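Acyl-coenzyme A oxidase 1 (Yarrowia lipolytica, PDB 5Y9D) catalyses the FAD-dependent oxidation of acyl-CoA to (2E)-enoyl-CoA with oxygen, releasing hydrogen peroxide, a step of peroxisomal fatty acid beta-oxidation. Local coordinates at residues A[41-44]-A[45-48]; A[511-514]-A[515-519]; A[575-578]-A[579-583]; A[587-590]-A[591-595]; A[635-638]-A[639-642]. All coordinates share one frame; numbering follows the deposited sequence.

Interaction 1: residues A[41-44]-A[45-48]; sequences QFTV and RDVT
Phe42 reaches over the first turn of a helix to meet Val47, with ring atom CE1 3.4 Å from CG2 of Val47. The methyl approaches the ring at a slant, and CD1 of Phe42 is nearly as close to it. The phenyl group is placed there by a first torsion of 55°, which sets CG between the backbone N and the carbonyl carbon. This is the tight, inward side; Leu643 lies against Phe42 and Ala646 against Val47, both from helix 640-646. The segment is where loop 41-43 runs into helix 44-52 of the oxidase N-terminal region. The turn is tied by two backbone bonds, Asp46 N to Thr43 O at 2.8 Å and Thr48 N to Val44 O at 3.1 Å. Thr48 OG1 is hydrogen-bonded to Ala646 O. Arg45 leaves the turn with its chain extended to NE and runs to helix 55-70, where Glu55 and Glu62 hold its guanidinium by salt bridges. The outer side is looser: Asp46 OD2 lies 3.6 Å from CB of the exposed Thr43, an approach of carbon to oxygen without a hydrogen bond.

Interaction 2: residues A[511-514]-A[515-519]; sequences TPRE and QLLSP
The flat amide of Gln515 has the Pro512 ring and the Thr511 methyl over the same face. Pro512 CG comes within 3.1 Å of Gln515 NE2, and Pro512 CD is almost as near, while CG2 of Thr511 sits toward the oxygen end, 3.8 Å from Gln515 OE1. The Arg513 side chain lies beside that of Leu517, both pointing the same way; its flat guanidinium meets Leu517 at a slant, NH2 of Arg513 4.2 Å from CD1 of Leu517. Gln515 gets back to the proline because CG leans beside its own backbone N (chi1 -69°) and the chain then runs out extended. The short helix 513-516 is a single turn, with Pro512 at its N-cap position. Leu516 N bonds Pro512 O at 3.2 Å, with an N-H...O angle of 163°, and Leu517, the first residue to leave helical geometry, still bonds Arg513 O through its N, at 3.0 Å. Ser518 N then closes on Gln515 O, and Ser518 in turn takes the N-cap position of helix 519-544. Putting an alanine at Gln515 would remove the amide and is likely to leave the Pro512 ring and the Thr511 methyl without their flat cover. On the inward side Leu516 lies 4.0 Å by its CG from Thr511 CG2, and packs against Phe521, Leu617, Ile625 and Leu628. The polar end of Arg513 has its salt bridge with Glu631 of helix 619-637, while Thr511 OG1 is bonded to Gln506.

Interaction 3: residues A[575-578]-A[579-583]; sequences SSFY and ARIAT
Ile581 runs back along helix 558-581 to lie on Phe577, one turn earlier. Its CB is 3.7 Å from the carbonyl oxygen of Phe577. The next atom, CG1, passes that oxygen more closely, at 2.9 Å, and also borders ring atom CD1 of Phe577. At the tip, CD1 of Ile581 reaches the ring itself, 3.6 Å from CE1 of Phe577. It stands over one face, 4.0 Å from the centroid and 29° off the ring normal, a CH-pi contact. The Phe577 ring has CG beside its own carbonyl carbon (chi1 -159°), and Ile581 CG1 lies beside its own N (chi1 -55°), two torsions which bring the CG1 branch and the ring together on one side of the helix. Beneath them Ile581 N bonds Phe577 O, and the same i to i+4 pattern links Ala579 to Ser575, Arg580 to Ser576 and Ala582 to Tyr578. At the end of the helix both N and OG1 of Thr583 come to Arg580 O from one face of its plane, OG1 at 2.7 Å. Helix 355-391 covers Phe577 through Tyr369, Ala370 and Met373. The polar tips find partners on neighbouring elements: Tyr578 OH bonds Asn597, and Arg580 forms a salt bridge with Asp376 and a bond to Phe50 O. Between Phe577 and Ile581, then, cohesion is dispersive; it depends on shape and burial, with direction supplied by the backbone bonds.

Interaction 4: residues A[587-590]-A[591-595]; sequences DIKP and HLLKL
Leu592 lies alongside Ile588, both side chains pointing the same way, with CD1 of Leu592 4.0 Å from CG1 of Ile588. The isoleucine branch is set for this by chi1 of 61°, which holds CG1 between its own backbone N and carbonyl carbon. Under the pair the backbone bond from Leu592 N to Ile588 O, 3.1 Å long, is almost straight, with an N-H...O angle of 179°; a weak bond from His591 N goes to the same oxygen. This is the opening turn of helix 589-606. Pro590, which has no N-H to give, fits here, since the first residues of a helix have no preceding turn to donate to. The following bonds are Leu593 N to Lys589 O at 2.7 Å and Lys594 N to Pro590 O. That same oxygen of Pro590 is brushed by Lys594 CG, 3.1 Å away. The His591 imidazole hangs beside the turn, ND1 3.8 Å from Asp587 O, and its ring meets that of Phe42 with the planes at about 50°. With an alanine at His591 the imidazole is gone, and a gap would probably open beside the Phe42 ring, between the turn and the loops holding Gln41 and Gln639. Ile588 packs on Asp46 and Val47 of helix 44-52. Leu592 and Leu593 rest on Ile581 of helix 558-581, and Lys594 runs along Ala635 and Val636 of helix 619-637.

Interaction 5: residues A[635-638]-A[639-642]; sequences AVRD and QVIG
Asp638 and Gln639, neighbours in the middle of a turn, bring their flat ends together, carboxylate and amide planes 43° apart. Gln639 NE2 gives a weak bond to Asp638 OD2 over 3.3 Å. The two ends meet because Asp638 CG stands opposite its own backbone N (chi1 -172°), while the Gln639 chain bends at chi2. The amide is used at both ends: NE2 also bonds Lys39 O and OE1 takes the backbone N-H of Gln41, which would fix its rotation. On another side of the turn, Val640 turns CG2 to Arg637, the methyl 3.3 Å from Arg637 O and 4.2 Å from NH2 of the guanidinium, which it approaches at a slant. The backbone here makes a type I beta turn from Arg637 to Val640, closed by a weak bond from Val640 N to Arg637 O, 3.3 Å. Gln639 N bonds Val636 O at 3.1 Å. Arg637 has its charge met by Asp353 and Glu36, and its side chain is about 13 Å from a bound FAD. The turn thus joins helix 619-637 to helix 640-646, with Gln639 at the N-cap position of the latter. Leu362 of helix 355-391 covers Val636, Arg637 and Val640, helix 589-606 backs Val636 through Leu595, and Ile641 packs on helix 28-38.

Interactions 1, 4 and 5 form a touching cluster: the loop 41-43 sits between the start of helix 589-606 and the turn at 637-640 and touches both. Interaction 3 joins through helix 558-581, which precedes helix 589-606 in the chain and packs on it. Interaction 2 lies farthest out, its centre 34 Å from that of the chain, and reaches interaction 3 through Pro519 on the Tyr578 ring. Interaction 5, the buried one, joins two helices by a turn and a weak amide-to-carboxylate bond; the others are partly buried. Interactions 1 and 4 lie at helix starts, interaction 2 spans a one-turn helix. Interaction 3 adds a CH-pi contact, and interaction 4 aliphatic packing, to the helical backbone bonds.

Interaction 1: residues A[41-44]-A[45-48]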
loop_
_atom_site.group_PDB
_atom_site.type_symbol
_atom_site.label_atom_id
_atom_site.label_comp_id
_atom_site.label_asym_id
_atom_site.label_seq_id
_atom_site.Cartn_x
_atom_site.Cartn_y
_atom_site.Cartn_z
ATOM N N GLN A 41 -8.971 -32.959 0.262
ATOM C CA GLN A 41 -9.142 -34.170 1.073
ATOM C C GLN A 41 -10.432 -34.166 1.872
ATOM O O GLN A 41 -10.805 -35.191 2.422
ATOM C CB GLN A 41 -7.986 -34.287 2.074
ATOM C CG GLN A 41 -7.206 -35.599 2.001
ATOM C CD GLN A 41 -6.068 -35.519 1.002
ATOM O OE1 GLN A 41 -6.249 -35.010 -0.106
ATOM N NE2 GLN A 41 -4.882 -35.997 1.393
ATOM N N PHE A 42 -11.078 -33.001 1.949
ATOM C CA PHE A 42 -12.243 -32.753 2.812
ATOM C C PHE A 42 -13.443 -32.187 2.013
ATOM O O PHE A 42 -13.311 -31.781 0.868
ATOM C CB PHE A 42 -11.837 -31.789 3.959
ATOM C CG PHE A 42 -11.217 -30.488 3.485
ATOM C CD1 PHE A 42 -12.009 -29.430 3.066
ATOM C CD2 PHE A 42 -9.851 -30.333 3.442
ATOM C CE1 PHE A 42 -11.438 -28.255 2.602
ATOM C CE2 PHE A 42 -9.281 -29.156 3.001
ATOM C CZ PHE A 42 -10.073 -28.120 2.561
ATOM N N THR A 43 -14.617 -32.184 2.609
ATOM C CA THR A 43 -15.778 -31.528 2.030
ATOM C C THR A 43 -15.712 -30.014 2.274
ATOM O O THR A 43 -15.759 -29.555 3.429
ATOM C CB THR A 43 -17.060 -32.067 2.659
ATOM O OG1 THR A 43 -17.139 -33.481 2.411
ATOM C CG2 THR A 43 -18.310 -31.344 2.096
ATOM N N VAL A 44 -15.610 -29.244 1.190
ATOM C CA VAL A 44 -15.391 -27.796 1.285
ATOM C C VAL A 44 -16.374 -27.130 2.239
ATOM O O VAL A 44 -15.998 -26.306 3.036
ATOM C CB VAL A 44 -15.495 -27.098 -0.092
ATOM C CG1 VAL A 44 -15.563 -25.590 0.069
ATOM C CG2 VAL A 44 -14.315 -27.467 -0.963
ATOM N N ARG A 45 -17.633 -27.507 2.166
ATOM C CA ARG A 45 -18.658 -26.858 2.968
ATOM C C ARG A 45 -18.483 -27.098 4.454
ATOM O O ARG A 45 -19.029 -26.340 5.247
ATOM C CB ARG A 45 -20.031 -27.312 2.525
ATOM C CG ARG A 45 -21.137 -26.398 2.956
ATOM C CD ARG A 45 -22.469 -27.007 2.601
ATOM N NE ARG A 45 -23.598 -26.139 2.958
ATOM C CZ ARG A 45 -23.981 -25.052 2.277
ATOM N NH1 ARG A 45 -23.297 -24.607 1.219
ATOM N NH2 ARG A 45 -25.039 -24.383 2.677
ATOM N N ASP A 46 -17.741 -28.134 4.862
ATOM C CA ASP A 46 -17.493 -28.308 6.287
ATOM C C ASP A 46 -16.563 -27.164 6.782
ATOM O O ASP A 46 -16.798 -26.595 7.845
ATOM C CB ASP A 46 -16.910 -29.689 6.619
ATOM C CG ASP A 46 -17.919 -30.846 6.463
ATOM O OD1 ASP A 46 -19.149 -30.669 6.590
ATOM O OD2 ASP A 46 -17.454 -31.975 6.243
ATOM N N VAL A 47 -15.523 -26.823 6.022
ATOM C CA VAL A 47 -14.668 -25.681 6.375
ATOM C C VAL A 47 -15.450 -24.359 6.307
ATOM O O VAL A 47 -15.291 -23.516 7.173
ATOM C CB VAL A 47 -13.409 -25.549 5.490
ATOM C CG1 VAL A 47 -12.491 -24.472 6.048
ATOM C CG2 VAL A 47 -12.654 -26.861 5.430
ATOM N N THR A 48 -16.291 -24.199 5.284
ATOM C CA THR A 48 -17.137 -23.006 5.133
ATOM C C THR A 48 -18.038 -22.840 6.379
ATOM O O THR A 48 -18.147 -21.758 6.927
ATOM C CB THR A 48 -17.969 -23.068 3.814
ATOM O OG1 THR A 48 -17.096 -23.276 2.687
ATOM C CG2 THR A 48 -18.704 -21.777 3.578
#

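Interaction 2: residues A[511-514]-A[515-519]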
loop_
_atom_site.group_PDB
_atom_site.type_symbol
_atom_site.label_atom_id
_atom_site.label_comp_id
_atom_site.label_asym_id
_atom_site.label_seq_id
_atom_site.Cartn_x
_atom_site.Cartn_y
_atom_site.Cartn_z
ATOM N N THR A 511 14.914 -25.345 22.034
ATOM C CA THR A 511 13.552 -25.846 22.179
ATOM C C THR A 511 13.360 -26.959 21.129
ATOM O O THR A 511 13.701 -26.773 19.964
ATOM C CB THR A 511 12.524 -24.704 21.973
ATOM O OG1 THR A 511 12.895 -23.573 22.778
ATOM C CG2 THR A 511 11.091 -25.155 22.339
ATOM N N PRO A 512 12.820 -28.123 21.533
ATOM C CA PRO A 512 12.694 -29.199 20.552
ATOM C C PRO A 512 11.572 -28.947 19.563
ATOM O O PRO A 512 10.747 -28.051 19.756
ATOM C CB PRO A 512 12.345 -30.413 21.415
ATOM C CG PRO A 512 11.581 -29.834 22.563
ATOM C CD PRO A 512 12.193 -28.477 22.822
ATOM N N ARG A 513 11.554 -29.756 18.513
ATOM C CA ARG A 513 10.511 -29.727 17.493
ATOM C C ARG A 513 9.092 -29.973 18.045
ATOM O O ARG A 513 8.146 -29.306 17.625
ATOM C CB ARG A 513 10.845 -30.760 16.405
ATOM C CG ARG A 513 9.668 -31.214 15.549
ATOM C CD ARG A 513 10.050 -32.374 14.650
ATOM N NE ARG A 513 10.827 -31.901 13.510
ATOM C CZ ARG A 513 10.307 -31.461 12.364
ATOM N NH1 ARG A 513 11.131 -31.045 11.405
ATOM N NH2 ARG A 513 8.981 -31.437 12.159
ATOM N N GLU A 514 8.948 -30.930 18.963
ATOM C CA GLU A 514 7.633 -31.345 19.488
ATOM C C GLU A 514 6.928 -30.198 20.195
ATOM O O GLU A 514 5.719 -30.011 20.047
ATOM C CB GLU A 514 7.759 -32.507 20.489
ATOM C CG GLU A 514 8.185 -33.851 19.900
ATOM C CD GLU A 514 9.694 -33.984 19.705
ATOM O OE1 GLU A 514 10.111 -34.470 18.622
ATOM O OE2 GLU A 514 10.456 -33.596 20.625
ATOM N N GLN A 515 7.681 -29.447 20.984
ATOM C CA GLN A 515 7.130 -28.270 21.659
ATOM C C GLN A 515 6.794 -27.168 20.650
ATOM O O GLN A 515 5.736 -26.553 20.702
ATOM C CB GLN A 515 8.118 -27.752 22.707
ATOM C CG GLN A 515 8.278 -28.692 23.884
ATOM C CD GLN A 515 9.370 -28.247 24.823
ATOM O OE1 GLN A 515 9.468 -27.062 25.167
ATOM N NE2 GLN A 515 10.214 -29.191 25.235
ATOM N N LEU A 516 7.704 -26.946 19.718
ATOM C CA LEU A 516 7.495 -25.948 18.690
ATOM C C LEU A 516 6.297 -26.218 17.747
ATOM O O LEU A 516 5.836 -25.291 17.083
ATOM C CB LEU A 516 8.789 -25.752 17.891
ATOM C CG LEU A 516 9.892 -24.912 18.555
ATOM C CD1 LEU A 516 11.107 -24.850 17.637
ATOM C CD2 LEU A 516 9.412 -23.506 18.914
ATOM N N LEU A 517 5.796 -27.454 17.692
ATOM C CA LEU A 517 4.536 -27.758 16.995
ATOM C C LEU A 517 3.360 -27.928 17.947
ATOM O O LEU A 517 2.323 -28.481 17.562
ATOM C CB LEU A 517 4.669 -29.037 16.164
ATOM C CG LEU A 517 5.456 -28.955 14.865
ATOM C CD1 LEU A 517 5.504 -30.342 14.240
ATOM C CD2 LEU A 517 4.824 -27.947 13.917
ATOM N N SER A 518 3.506 -27.463 19.187
ATOM C CA SER A 518 2.444 -27.622 20.181
ATOM C C SER A 518 1.646 -26.333 20.303
ATOM O O SER A 518 2.215 -25.279 20.560
ATOM C CB SER A 518 3.007 -27.994 21.555
ATOM O OG SER A 518 1.953 -28.465 22.384
ATOM N N PRO A 519 0.324 -26.417 20.126
ATOM C CA PRO A 519 -0.562 -25.303 20.433
ATOM C C PRO A 519 -0.350 -24.695 21.831
ATOM O O PRO A 519 -0.184 -23.477 21.958
ATOM C CB PRO A 519 -1.943 -25.931 20.312
ATOM C CG PRO A 519 -1.775 -26.974 19.261
ATOM C CD PRO A 519 -0.375 -27.505 19.422
#

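Interaction 3: residues A[575-578]-A[579-583]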
loop_
_atom_site.group_PDB
_atom_site.type_symbol
_atom_site.label_atom_id
_atom_site.label_comp_id
_atom_site.label_asym_id
_atom_site.label_seq_id
_atom_site.Cartn_x
_atom_site.Cartn_y
_atom_site.Cartn_z
ATOM N N SER A 575 -4.572 -17.367 19.866
ATOM C CA SER A 575 -5.354 -18.096 20.879
ATOM C C SER A 575 -6.775 -18.344 20.455
ATOM O O SER A 575 -7.301 -19.416 20.728
ATOM C CB SER A 575 -5.388 -17.360 22.215
ATOM O OG SER A 575 -4.261 -17.680 22.979
ATOM N N SER A 576 -7.412 -17.353 19.829
ATOM C CA SER A 576 -8.796 -17.519 19.405
ATOM C C SER A 576 -8.947 -18.556 18.295
ATOM O O SER A 576 -9.937 -19.264 18.250
ATOM C CB SER A 576 -9.399 -16.190 18.958
ATOM O OG SER A 576 -9.248 -15.216 19.974
ATOM N N PHE A 577 -7.964 -18.646 17.414
ATOM C CA PHE A 577 -7.987 -19.631 16.342
ATOM C C PHE A 577 -7.929 -21.033 16.908
ATOM O O PHE A 577 -8.718 -21.887 16.513
ATOM C CB PHE A 577 -6.810 -19.415 15.389
ATOM C CG PHE A 577 -6.992 -20.019 14.023
ATOM C CD1 PHE A 577 -8.104 -20.802 13.694
ATOM C CD2 PHE A 577 -6.017 -19.834 13.067
ATOM C CE1 PHE A 577 -8.237 -21.347 12.439
ATOM C CE2 PHE A 577 -6.145 -20.391 11.811
ATOM C CZ PHE A 577 -7.264 -21.137 11.493
ATOM N N TYR A 578 -7.019 -21.271 17.850
ATOM C CA TYR A 578 -6.934 -22.605 18.506
ATOM C C TYR A 578 -8.187 -22.981 19.293
ATOM O O TYR A 578 -8.576 -24.129 19.322
ATOM C CB TYR A 578 -5.737 -22.655 19.455
ATOM C CG TYR A 578 -4.438 -22.837 18.743
ATOM C CD1 TYR A 578 -4.245 -23.912 17.906
ATOM C CD2 TYR A 578 -3.388 -21.944 18.916
ATOM C CE1 TYR A 578 -3.052 -24.088 17.246
ATOM C CE2 TYR A 578 -2.182 -22.135 18.266
ATOM C CZ TYR A 578 -2.026 -23.220 17.436
ATOM O OH TYR A 578 -0.854 -23.428 16.767
ATOM N N ALA A 579 -8.790 -22.001 19.947
ATOM C CA ALA A 579 -9.989 -22.233 20.726
ATOM C C ALA A 579 -11.131 -22.703 19.832
ATOM O O ALA A 579 -11.960 -23.488 20.279
ATOM C CB ALA A 579 -10.388 -20.964 21.471
ATOM N N ARG A 580 -11.183 -22.216 18.588
ATOM C CA ARG A 580 -12.197 -22.681 17.617
ATOM C C ARG A 580 -11.844 -24.038 16.954
ATOM O O ARG A 580 -12.729 -24.819 16.630
ATOM C CB ARG A 580 -12.432 -21.633 16.505
ATOM C CG ARG A 580 -13.126 -20.353 16.926
ATOM C CD ARG A 580 -14.634 -20.421 16.878
ATOM N NE ARG A 580 -15.185 -20.354 15.512
ATOM C CZ ARG A 580 -15.372 -19.245 14.789
ATOM N NH1 ARG A 580 -15.016 -18.056 15.258
ATOM N NH2 ARG A 580 -15.935 -19.324 13.584
ATOM N N ILE A 581 -10.559 -24.291 16.722
ATOM C CA ILE A 581 -10.086 -25.562 16.128
ATOM C C ILE A 581 -10.384 -26.742 17.073
ATOM O O ILE A 581 -10.571 -27.894 16.641
ATOM C CB ILE A 581 -8.565 -25.497 15.801
ATOM C CG1 ILE A 581 -8.284 -24.284 14.910
ATOM C CG2 ILE A 581 -8.051 -26.789 15.160
ATOM C CD1 ILE A 581 -7.144 -24.424 13.927
ATOM N N ALA A 582 -10.443 -26.425 18.366
ATOM C CA ALA A 582 -10.826 -27.368 19.387
ATOM C C ALA A 582 -12.249 -27.860 19.203
ATOM O O ALA A 582 -12.570 -28.987 19.644
ATOM C CB ALA A 582 -10.673 -26.734 20.776
ATOM N N THR A 583 -13.093 -27.033 18.570
ATOM C CA THR A 583 -14.537 -27.292 18.485
ATOM C C THR A 583 -14.980 -27.801 17.125
ATOM O O THR A 583 -16.176 -27.984 16.882
ATOM C CB THR A 583 -15.349 -26.027 18.792
ATOM O OG1 THR A 583 -15.145 -25.055 17.768
ATOM C CG2 THR A 583 -14.931 -25.424 20.105
#

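Interaction 4: residues A[587-590]-A[591-595]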
loop_
_atom_site.group_PDB
_atom_site.type_symbol
_atom_site.label_atom_id
_atom_site.label_comp_id
_atom_site.label_asym_id
_atom_site.label_seq_id
_atom_site.Cartn_x
_atom_site.Cartn_y
_atom_site.Cartn_z
ATOM N N ASP A 587 -12.832 -34.309 10.821
ATOM C CA ASP A 587 -12.265 -34.535 9.510
ATOM C C ASP A 587 -11.451 -33.318 9.008
ATOM O O ASP A 587 -10.480 -33.480 8.274
ATOM C CB ASP A 587 -13.380 -34.949 8.545
ATOM C CG ASP A 587 -14.434 -35.844 9.226
ATOM O OD1 ASP A 587 -15.136 -35.346 10.148
ATOM O OD2 ASP A 587 -14.537 -37.048 8.872
ATOM N N ILE A 588 -11.829 -32.111 9.435
ATOM C CA ILE A 588 -11.159 -30.879 8.993
ATOM C C ILE A 588 -10.128 -30.420 9.988
ATOM O O ILE A 588 -9.195 -29.675 9.640
ATOM C CB ILE A 588 -12.152 -29.733 8.674
ATOM C CG1 ILE A 588 -12.972 -29.345 9.901
ATOM C CG2 ILE A 588 -13.086 -30.149 7.549
ATOM C CD1 ILE A 588 -14.240 -28.565 9.609
ATOM N N LYS A 589 -10.237 -30.900 11.216
ATOM C CA LYS A 589 -9.358 -30.397 12.291
ATOM C C LYS A 589 -7.856 -30.385 11.938
ATOM O O LYS A 589 -7.173 -29.389 12.219
ATOM C CB LYS A 589 -9.589 -31.143 13.602
ATOM C CG LYS A 589 -9.443 -30.263 14.821
ATOM C CD LYS A 589 -9.053 -31.041 16.069
ATOM C CE LYS A 589 -10.257 -31.528 16.861
ATOM N NZ LYS A 589 -9.895 -31.636 18.308
ATOM N N PRO A 590 -7.345 -31.448 11.291
ATOM C CA PRO A 590 -5.890 -31.477 11.046
ATOM C C PRO A 590 -5.390 -30.469 10.025
ATOM O O PRO A 590 -4.280 -29.975 10.162
ATOM C CB PRO A 590 -5.625 -32.909 10.564
ATOM C CG PRO A 590 -6.805 -33.676 11.045
ATOM C CD PRO A 590 -7.967 -32.729 10.943
ATOM N N HIS A 591 -6.206 -30.158 9.024
ATOM C CA HIS A 591 -5.856 -29.120 8.044
ATOM C C HIS A 591 -5.943 -27.744 8.672
ATOM O O HIS A 591 -5.078 -26.890 8.443
ATOM C CB HIS A 591 -6.753 -29.187 6.817
ATOM C CG HIS A 591 -6.831 -30.547 6.202
ATOM N ND1 HIS A 591 -7.947 -31.354 6.324
ATOM C CD2 HIS A 591 -5.926 -31.253 5.484
ATOM C CE1 HIS A 591 -7.722 -32.502 5.711
ATOM N NE2 HIS A 591 -6.506 -32.464 5.187
ATOM N N LEU A 592 -6.993 -27.526 9.465
ATOM C CA LEU A 592 -7.111 -26.296 10.227
ATOM C C LEU A 592 -5.969 -26.157 11.231
ATOM O O LEU A 592 -5.479 -25.030 11.473
ATOM C CB LEU A 592 -8.444 -26.223 10.949
ATOM C CG LEU A 592 -9.734 -26.113 10.131
ATOM C CD1 LEU A 592 -10.872 -26.181 11.124
ATOM C CD2 LEU A 592 -9.845 -24.826 9.340
ATOM N N LEU A 593 -5.549 -27.284 11.822
ATOM C CA LEU A 593 -4.410 -27.258 12.731
ATOM C C LEU A 593 -3.159 -26.789 12.023
ATOM O O LEU A 593 -2.412 -25.962 12.550
ATOM C CB LEU A 593 -4.169 -28.607 13.409
ATOM C CG LEU A 593 -4.917 -28.763 14.742
ATOM C CD1 LEU A 593 -4.762 -30.174 15.300
ATOM C CD2 LEU A 593 -4.462 -27.722 15.765
ATOM N N LYS A 594 -2.946 -27.265 10.816
ATOM C CA LYS A 594 -1.757 -26.839 10.067
ATOM C C LYS A 594 -1.722 -25.326 9.857
ATOM O O LYS A 594 -0.693 -24.684 10.100
ATOM C CB LYS A 594 -1.655 -27.564 8.723
ATOM C CG LYS A 594 -1.628 -29.072 8.890
ATOM C CD LYS A 594 -0.537 -29.743 8.067
ATOM C CE LYS A 594 -0.366 -31.200 8.476
ATOM N NZ LYS A 594 1.069 -31.510 8.713
ATOM N N LEU A 595 -2.849 -24.757 9.432
ATOM C CA LEU A 595 -2.955 -23.305 9.275
ATOM C C LEU A 595 -2.628 -22.560 10.582
ATOM O O LEU A 595 -1.866 -21.605 10.545
ATOM C CB LEU A 595 -4.364 -22.904 8.809
ATOM C CG LEU A 595 -4.744 -23.211 7.376
ATOM C CD1 LEU A 595 -6.226 -23.005 7.179
ATOM C CD2 LEU A 595 -3.934 -22.339 6.420
#

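Interaction 5: residues A[635-638]-A[639-642]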
loop_
_atom_site.group_PDB
_atom_site.type_symbol
_atom_site.label_atom_id
_atom_site.label_comp_id
_atom_site.label_asym_id
_atom_site.label_seq_id
_atom_site.Cartn_x
_atom_site.Cartn_y
_atom_site.Cartn_z
ATOM N N ALA A 635 2.595 -28.518 3.336
ATOM C CA ALA A 635 1.363 -29.245 3.664
ATOM C C ALA A 635 0.095 -28.429 3.367
ATOM O O ALA A 635 -0.902 -28.964 2.907
ATOM C CB ALA A 635 1.383 -29.680 5.116
ATOM N N VAL A 636 0.118 -27.135 3.647
ATOM C CA VAL A 636 -1.050 -26.290 3.352
ATOM C C VAL A 636 -1.216 -26.047 1.851
ATOM O O VAL A 636 -2.337 -25.943 1.363
ATOM C CB VAL A 636 -0.943 -24.962 4.089
ATOM C CG1 VAL A 636 -1.721 -23.883 3.395
ATOM C CG2 VAL A 636 -1.404 -25.155 5.534
ATOM N N ARG A 637 -0.095 -25.960 1.141
ATOM C CA ARG A 637 -0.118 -25.813 -0.296
ATOM C C ARG A 637 -0.878 -26.934 -0.990
ATOM O O ARG A 637 -1.572 -26.675 -1.977
ATOM C CB ARG A 637 1.296 -25.645 -0.888
ATOM C CG ARG A 637 1.368 -25.566 -2.424
ATOM C CD ARG A 637 1.638 -26.963 -2.966
ATOM N NE ARG A 637 1.628 -27.149 -4.414
ATOM C CZ ARG A 637 0.540 -27.222 -5.184
ATOM N NH1 ARG A 637 0.693 -27.471 -6.487
ATOM N NH2 ARG A 637 -0.691 -27.033 -4.680
ATOM N N ASP A 638 -0.790 -28.156 -0.482
ATOM C CA ASP A 638 -1.471 -29.265 -1.148
ATOM C C ASP A 638 -2.988 -29.027 -1.221
ATOM O O ASP A 638 -3.626 -29.514 -2.151
ATOM C CB ASP A 638 -1.158 -30.629 -0.483
ATOM C CG ASP A 638 -1.707 -31.840 -1.300
ATOM O OD1 ASP A 638 -1.355 -32.000 -2.487
ATOM O OD2 ASP A 638 -2.487 -32.647 -0.750
ATOM N N GLN A 639 -3.537 -28.300 -0.247
ATOM C CA GLN A 639 -4.982 -28.083 -0.115
ATOM C C GLN A 639 -5.461 -26.631 -0.385
ATOM O O GLN A 639 -6.583 -26.293 -0.017
ATOM C CB GLN A 639 -5.442 -28.466 1.304
ATOM C CG GLN A 639 -5.222 -29.913 1.754
ATOM C CD GLN A 639 -6.125 -30.907 1.035
ATOM O OE1 GLN A 639 -7.346 -30.980 1.281
ATOM N NE2 GLN A 639 -5.522 -31.697 0.140
ATOM N N VAL A 640 -4.645 -25.778 -1.009
ATOM C CA VAL A 640 -4.999 -24.368 -1.105
ATOM C C VAL A 640 -6.343 -24.112 -1.736
ATOM O O VAL A 640 -7.049 -23.154 -1.315
ATOM C CB VAL A 640 -4.017 -23.512 -1.908
ATOM C CG1 VAL A 640 -2.926 -23.008 -1.002
ATOM C CG2 VAL A 640 -3.465 -24.231 -3.142
ATOM N N ILE A 641 -6.657 -24.895 -2.756
ATOM C CA ILE A 641 -7.902 -24.776 -3.475
ATOM C C ILE A 641 -9.077 -25.089 -2.575
ATOM O O ILE A 641 -10.100 -24.453 -2.669
ATOM C CB ILE A 641 -7.913 -25.628 -4.749
ATOM C CG1 ILE A 641 -6.819 -25.162 -5.692
ATOM C CG2 ILE A 641 -9.236 -25.501 -5.463
ATOM C CD1 ILE A 641 -6.841 -23.678 -5.949
ATOM N N GLY A 642 -8.938 -26.084 -1.715
ATOM C CA GLY A 642 -9.986 -26.368 -0.766
ATOM C C GLY A 642 -10.258 -25.264 0.232
ATOM O O GLY A 642 -11.389 -24.904 0.417
#